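Local coordinates for capsid protein (Infectious hypodermal and hematopoietic necrosis virus, PDB 3N7X) that forms, in sixty copies, the icosahedral shell of a shrimp-infecting densovirus and binds calcium ions, at residues Asn80-Ala93 and Asp168-Leu180. Numbering follows the deposited sequence.
Sequences NLYLYGLKSSDSSA and DVTLAKWIQNPQL. With CA (calcium ion), chain B.
Leu-171, Ala-172 and Ile-175, on one flank of helix 171-176, supply most of the apolar contact with residues 80-93. Ile-175 CG2 lies 3.6 Å from Leu-86 CD2, the side chains running alongside in opposing senses. With CG1 anti to its carbonyl carbon and CG2 to its backbone N, Ile-175 sends CG2 to Leu-86 and CD1, on CG1, to Tyr-84 CB at 3.8 Å. Leu-171 splits likewise: CD1 meets Asn-80 CB, while CD2 lies over one face of the Tyr-84 ring, 4.1 Å from its centroid and 16° off the normal, a CH-pi contact displaced toward the rim. Ala-172 and Ala-93 bring their CA atoms to 4.6 Å, with the Ala-172 methyl 3.7 Å from Ala-93 N; Leu-81, its CA 6.0 Å from Ile-175 CA, bridges a wider gap with CD2 against Trp-174 CB.

One direct hydrogen bond crosses the contact, and it is weak: Gln-176 NE2 to Ser-91 O is 2.9 Å, but the N-H...O angle is only 126°. The turn carrying Ser-91 is braced from within, since Asp-90 OD1 accepts from both Ser-92 N and Ser-92 OG, the former closing an Asx turn.

Metal binding falls to the backbone of Gln-176, whose O lies 2.4 Å from calcium; three waters, Tyr-55 O and Glu-191 OE2 of a neighbouring subunit complete the site. One of these waters also donates to Ile-175 O and another to Asn-177 OD1, tying the helix end to the coordination shell.

Helix 171-176 runs nearly perpendicular (79°) to strand 84-86, which pairs with strand 93-95 in a two-stranded antiparallel sheet. Arg-54 of strand 45-59 also packs on Ile-175, and the neighbouring subunit adjoins Leu-86 and Ser-91 through Asn-189, so this buried packing continues into a subunit interface.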
loop_
_atom_site.group_PDB
_atom_site.type_symbol
_atom_site.label_atom_id
_atom_site.label_comp_id
_atom_site.label_asym_id
_atom_site.label_seq_id
_atom_site.Cartn_x
_atom_site.Cartn_y
_atom_site.Cartn_z
ATOM N N ASN A 80 55.444 18.162 -80.315
ATOM C CA ASN A 80 56.558 17.524 -80.996
ATOM C C ASN A 80 57.530 16.851 -80.038
ATOM O O ASN A 80 58.129 15.832 -80.374
ATOM C CB ASN A 80 57.310 18.553 -81.838
ATOM C CG ASN A 80 56.381 19.400 -82.680
ATOM O OD1 ASN A 80 55.573 20.170 -82.151
ATOM N ND2 ASN A 80 56.483 19.260 -83.999
ATOM N N LEU A 81 57.687 17.419 -78.847
ATOM C CA LEU A 81 58.613 16.855 -77.874
ATOM C C LEU A 81 58.156 15.515 -77.327
ATOM O O LEU A 81 58.957 14.769 -76.771
ATOM C CB LEU A 81 58.824 17.826 -76.711
ATOM C CG LEU A 81 59.478 19.174 -77.030
ATOM C CD1 LEU A 81 59.632 19.966 -75.746
ATOM C CD2 LEU A 81 60.840 18.965 -77.685
ATOM N N TYR A 82 56.876 15.200 -77.489
ATOM C CA TYR A 82 56.339 13.944 -76.971
ATOM C C TYR A 82 56.091 12.886 -78.040
ATOM O O TYR A 82 56.250 11.695 -77.782
ATOM C CB TYR A 82 55.026 14.204 -76.232
ATOM C CG TYR A 82 55.098 15.283 -75.172
ATOM C CD1 TYR A 82 55.361 14.969 -73.833
ATOM C CD2 TYR A 82 54.884 16.622 -75.507
ATOM C CE1 TYR A 82 55.402 15.966 -72.855
ATOM C CE2 TYR A 82 54.924 17.621 -74.542
ATOM C CZ TYR A 82 55.181 17.289 -73.223
ATOM O OH TYR A 82 55.198 18.287 -72.279
ATOM N N LEU A 83 55.692 13.315 -79.234
ATOM C CA LEU A 83 55.402 12.382 -80.322
ATOM C C LEU A 83 56.635 11.945 -81.109
ATOM O O LEU A 83 56.569 11.016 -81.917
ATOM C CB LEU A 83 54.363 12.994 -81.268
ATOM C CG LEU A 83 52.893 12.824 -80.866
ATOM C CD1 LEU A 83 52.709 13.121 -79.393
ATOM C CD2 LEU A 83 52.029 13.737 -81.712
ATOM N N TYR A 84 57.756 12.620 -80.871
ATOM C CA TYR A 84 59.008 12.287 -81.543
ATOM C C TYR A 84 60.048 11.862 -80.525
ATOM O O TYR A 84 59.910 12.131 -79.330
ATOM C CB TYR A 84 59.547 13.493 -82.311
ATOM C CG TYR A 84 58.817 13.784 -83.594
ATOM C CD1 TYR A 84 59.237 13.219 -84.798
ATOM C CD2 TYR A 84 57.697 14.616 -83.606
ATOM C CE1 TYR A 84 58.558 13.479 -85.990
ATOM C CE2 TYR A 84 57.011 14.882 -84.788
ATOM C CZ TYR A 84 57.445 14.314 -85.977
ATOM O OH TYR A 84 56.776 14.586 -87.150
ATOM N N GLY A 85 61.088 11.200 -81.016
ATOM C CA GLY A 85 62.180 10.759 -80.170
ATOM C C GLY A 85 63.461 10.865 -80.979
ATOM O O GLY A 85 63.493 11.555 -82.000
ATOM N N LEU A 86 64.512 10.181 -80.541
ATOM C CA LEU A 86 65.779 10.218 -81.259
ATOM C C LEU A 86 66.106 8.888 -81.918
ATOM O O LEU A 86 65.922 7.830 -81.319
ATOM C CB LEU A 86 66.918 10.597 -80.315
ATOM C CG LEU A 86 66.831 11.996 -79.713
ATOM C CD1 LEU A 86 68.059 12.257 -78.858
ATOM C CD2 LEU A 86 66.722 13.028 -80.828
ATOM N N LYS A 87 66.585 8.957 -83.158
ATOM C CA LYS A 87 66.981 7.781 -83.926
ATOM C C LYS A 87 68.315 7.346 -83.302
ATOM O O LYS A 87 69.223 8.165 -83.146
ATOM C CB LYS A 87 67.171 8.191 -85.385
ATOM C CG LYS A 87 67.269 7.072 -86.399
ATOM C CD LYS A 87 67.722 7.665 -87.727
ATOM C CE LYS A 87 67.710 6.654 -88.858
ATOM N NZ LYS A 87 66.322 6.370 -89.305
ATOM N N SER A 88 68.438 6.071 -82.947
ATOM C CA SER A 88 69.652 5.580 -82.296
ATOM C C SER A 88 70.948 5.723 -83.086
ATOM O O SER A 88 72.024 5.885 -82.504
ATOM C CB SER A 88 69.480 4.111 -81.894
ATOM O OG SER A 88 69.458 3.264 -83.029
ATOM N N SER A 89 70.853 5.670 -84.407
ATOM C CA SER A 89 72.043 5.761 -85.237
ATOM C C SER A 89 72.666 7.147 -85.359
ATOM O O SER A 89 73.886 7.273 -85.323
ATOM C CB SER A 89 71.754 5.206 -86.634
ATOM O OG SER A 89 70.696 5.906 -87.266
ATOM N N ASP A 90 71.851 8.190 -85.489
ATOM C CA ASP A 90 72.404 9.534 -85.641
ATOM C C ASP A 90 71.822 10.600 -84.721
ATOM O O ASP A 90 72.072 11.788 -84.919
ATOM C CB ASP A 90 72.238 10.003 -87.086
ATOM C CG ASP A 90 70.790 9.975 -87.544
ATOM O OD1 ASP A 90 69.885 9.957 -86.676
ATOM O OD2 ASP A 90 70.554 9.985 -88.774
ATOM N N SER A 91 71.043 10.184 -83.731
ATOM C CA SER A 91 70.435 11.127 -82.794
ATOM C C SER A 91 69.564 12.179 -83.483
ATOM O O SER A 91 69.410 13.292 -82.979
ATOM C CB SER A 91 71.518 11.828 -81.970
ATOM O OG SER A 91 72.252 10.893 -81.198
ATOM N N SER A 92 68.999 11.834 -84.634
ATOM C CA SER A 92 68.138 12.764 -85.358
ATOM C C SER A 92 66.699 12.563 -84.886
ATOM O O SER A 92 66.372 11.539 -84.279
ATOM C CB SER A 92 68.220 12.509 -86.865
ATOM O OG SER A 92 67.598 11.280 -87.213
ATOM N N ALA A 93 65.838 13.535 -85.161
ATOM C CA ALA A 93 64.445 13.424 -84.755
ATOM C C ALA A 93 63.739 12.377 -85.613
ATOM O O ALA A 93 63.921 12.334 -86.828
ATOM C CB ALA A 93 63.746 14.774 -84.891
ATOM N N ASP A 168 69.030 28.654 -86.233
ATOM C CA ASP A 168 68.992 27.502 -87.112
ATOM C C ASP A 168 68.762 26.238 -86.299
ATOM O O ASP A 168 69.154 25.141 -86.711
ATOM C CB ASP A 168 70.312 27.385 -87.874
ATOM C CG ASP A 168 71.523 27.359 -86.944
ATOM O OD1 ASP A 168 72.589 26.853 -87.368
ATOM O OD2 ASP A 168 71.411 27.852 -85.794
ATOM N N VAL A 169 68.132 26.390 -85.142
ATOM C CA VAL A 169 67.871 25.244 -84.285
ATOM C C VAL A 169 66.864 24.274 -84.926
ATOM O O VAL A 169 65.905 24.692 -85.569
ATOM C CB VAL A 169 67.370 25.714 -82.899
ATOM C CG1 VAL A 169 66.082 26.494 -83.053
ATOM C CG2 VAL A 169 67.188 24.523 -81.980
ATOM N N THR A 170 67.101 22.976 -84.752
ATOM C CA THR A 170 66.238 21.940 -85.317
ATOM C C THR A 170 65.424 21.227 -84.244
ATOM O O THR A 170 65.701 21.361 -83.051
ATOM C CB THR A 170 67.064 20.854 -86.019
ATOM O OG1 THR A 170 67.815 20.129 -85.037
ATOM C CG2 THR A 170 68.020 21.473 -87.024
ATOM N N LEU A 171 64.429 20.454 -84.668
ATOM C CA LEU A 171 63.623 19.709 -83.717
ATOM C C LEU A 171 64.518 18.744 -82.938
ATOM O O LEU A 171 64.340 18.550 -81.732
ATOM C CB LEU A 171 62.524 18.923 -84.431
ATOM C CG LEU A 171 61.739 17.964 -83.526
ATOM C CD1 LEU A 171 61.137 18.739 -82.372
ATOM C CD2 LEU A 171 60.650 17.248 -84.321
ATOM N N ALA A 172 65.483 18.138 -83.624
ATOM C CA ALA A 172 66.391 17.206 -82.965
ATOM C C ALA A 172 67.098 17.877 -81.782
ATOM O O ALA A 172 67.216 17.289 -80.707
ATOM C CB ALA A 172 67.421 16.676 -83.958
ATOM N N LYS A 173 67.567 19.106 -81.981
ATOM C CA LYS A 173 68.252 19.836 -80.917
ATOM C C LYS A 173 67.347 19.993 -79.695
ATOM O O LYS A 173 67.755 19.709 -78.567
ATOM C CB LYS A 173 68.686 21.217 -81.418
ATOM C CG LYS A 173 69.805 21.184 -82.447
ATOM C CD LYS A 173 71.174 21.038 -81.793
ATOM C CE LYS A 173 71.549 22.307 -81.021
ATOM N NZ LYS A 173 72.894 22.232 -80.363
ATOM N N TRP A 174 66.116 20.447 -79.925
ATOM C CA TRP A 174 65.168 20.628 -78.834
ATOM C C TRP A 174 64.917 19.323 -78.083
ATOM O O TRP A 174 64.767 19.320 -76.863
ATOM C CB TRP A 174 63.841 21.171 -79.356
ATOM C CG TRP A 174 63.859 22.633 -79.679
ATOM C CD1 TRP A 174 63.840 23.199 -80.921
ATOM C CD2 TRP A 174 63.828 23.717 -78.745
ATOM N NE1 TRP A 174 63.789 24.565 -80.819
ATOM C CE2 TRP A 174 63.781 24.912 -79.494
ATOM C CE3 TRP A 174 63.830 23.795 -77.346
ATOM C CZ2 TRP A 174 63.734 26.174 -78.893
ATOM C CZ3 TRP A 174 63.782 25.053 -76.745
ATOM C CH2 TRP A 174 63.734 26.224 -77.522
ATOM N N ILE A 175 64.859 18.216 -78.811
ATOM C CA ILE A 175 64.639 16.930 -78.170
ATOM C C ILE A 175 65.879 16.582 -77.356
ATOM O O ILE A 175 65.791 16.030 -76.260
ATOM C CB ILE A 175 64.387 15.828 -79.212
ATOM C CG1 ILE A 175 63.048 16.075 -79.903
ATOM C CG2 ILE A 175 64.403 14.462 -78.545
ATOM C CD1 ILE A 175 62.682 15.017 -80.923
ATOM N N GLN A 176 67.042 16.917 -77.897
ATOM C CA GLN A 176 68.297 16.639 -77.218
ATOM C C GLN A 176 68.427 17.440 -75.927
ATOM O O GLN A 176 68.934 16.938 -74.919
ATOM C CB GLN A 176 69.475 16.970 -78.139
ATOM C CG GLN A 176 69.884 15.838 -79.075
ATOM C CD GLN A 176 70.546 16.336 -80.361
ATOM O OE1 GLN A 176 71.312 17.304 -80.353
ATOM N NE2 GLN A 176 70.258 15.663 -81.473
ATOM N N ASN A 177 67.944 18.679 -75.947
ATOM C CA ASN A 177 68.088 19.532 -74.778
ATOM C C ASN A 177 67.326 20.844 -74.928
ATOM O O ASN A 177 66.998 21.267 -76.039
ATOM C CB ASN A 177 69.583 19.861 -74.601
ATOM C CG ASN A 177 69.949 20.250 -73.177
ATOM O OD1 ASN A 177 70.234 19.389 -72.339
ATOM N ND2 ASN A 177 69.943 21.547 -72.897
ATOM N N PRO A 178 67.002 21.488 -73.799
ATOM C CA PRO A 178 66.295 22.767 -73.878
ATOM C C PRO A 178 67.301 23.708 -74.543
ATOM O O PRO A 178 68.498 23.627 -74.266
ATOM C CB PRO A 178 66.060 23.113 -72.412
ATOM C CG PRO A 178 65.835 21.757 -71.801
ATOM C CD PRO A 178 66.918 20.919 -72.439
ATOM N N GLN A 179 66.829 24.587 -75.419
ATOM C CA GLN A 179 67.725 25.498 -76.127
ATOM C C GLN A 179 67.733 26.916 -75.565
ATOM O O GLN A 179 66.778 27.347 -74.914
ATOM C CB GLN A 179 67.349 25.522 -77.609
ATOM C CG GLN A 179 67.452 24.160 -78.273
ATOM C CD GLN A 179 68.855 23.582 -78.176
ATOM O OE1 GLN A 179 69.825 24.217 -78.588
ATOM N NE2 GLN A 179 68.968 22.373 -77.634
ATOM N N LEU A 180 68.818 27.642 -75.821
ATOM C CA LEU A 180 68.938 29.009 -75.334
ATOM C C LEU A 180 68.049 29.995 -76.078
ATOM O O LEU A 180 67.924 29.950 -77.303
ATOM C CB LEU A 180 70.389 29.482 -75.413
ATOM C CG LEU A 180 71.366 28.911 -74.382
ATOM C CD1 LEU A 180 72.744 29.507 -74.627
ATOM C CD2 LEU A 180 70.888 29.234 -72.965
HETATM CA CA CA B . 70.106 15.080 -74.095
HETATM O O HOH W 1 67.889 14.307 -74.655
HETATM O O HOH W 2 71.264 17.107 -73.628
HETATM O O HOH W 3 72.264 14.611 -73.123
#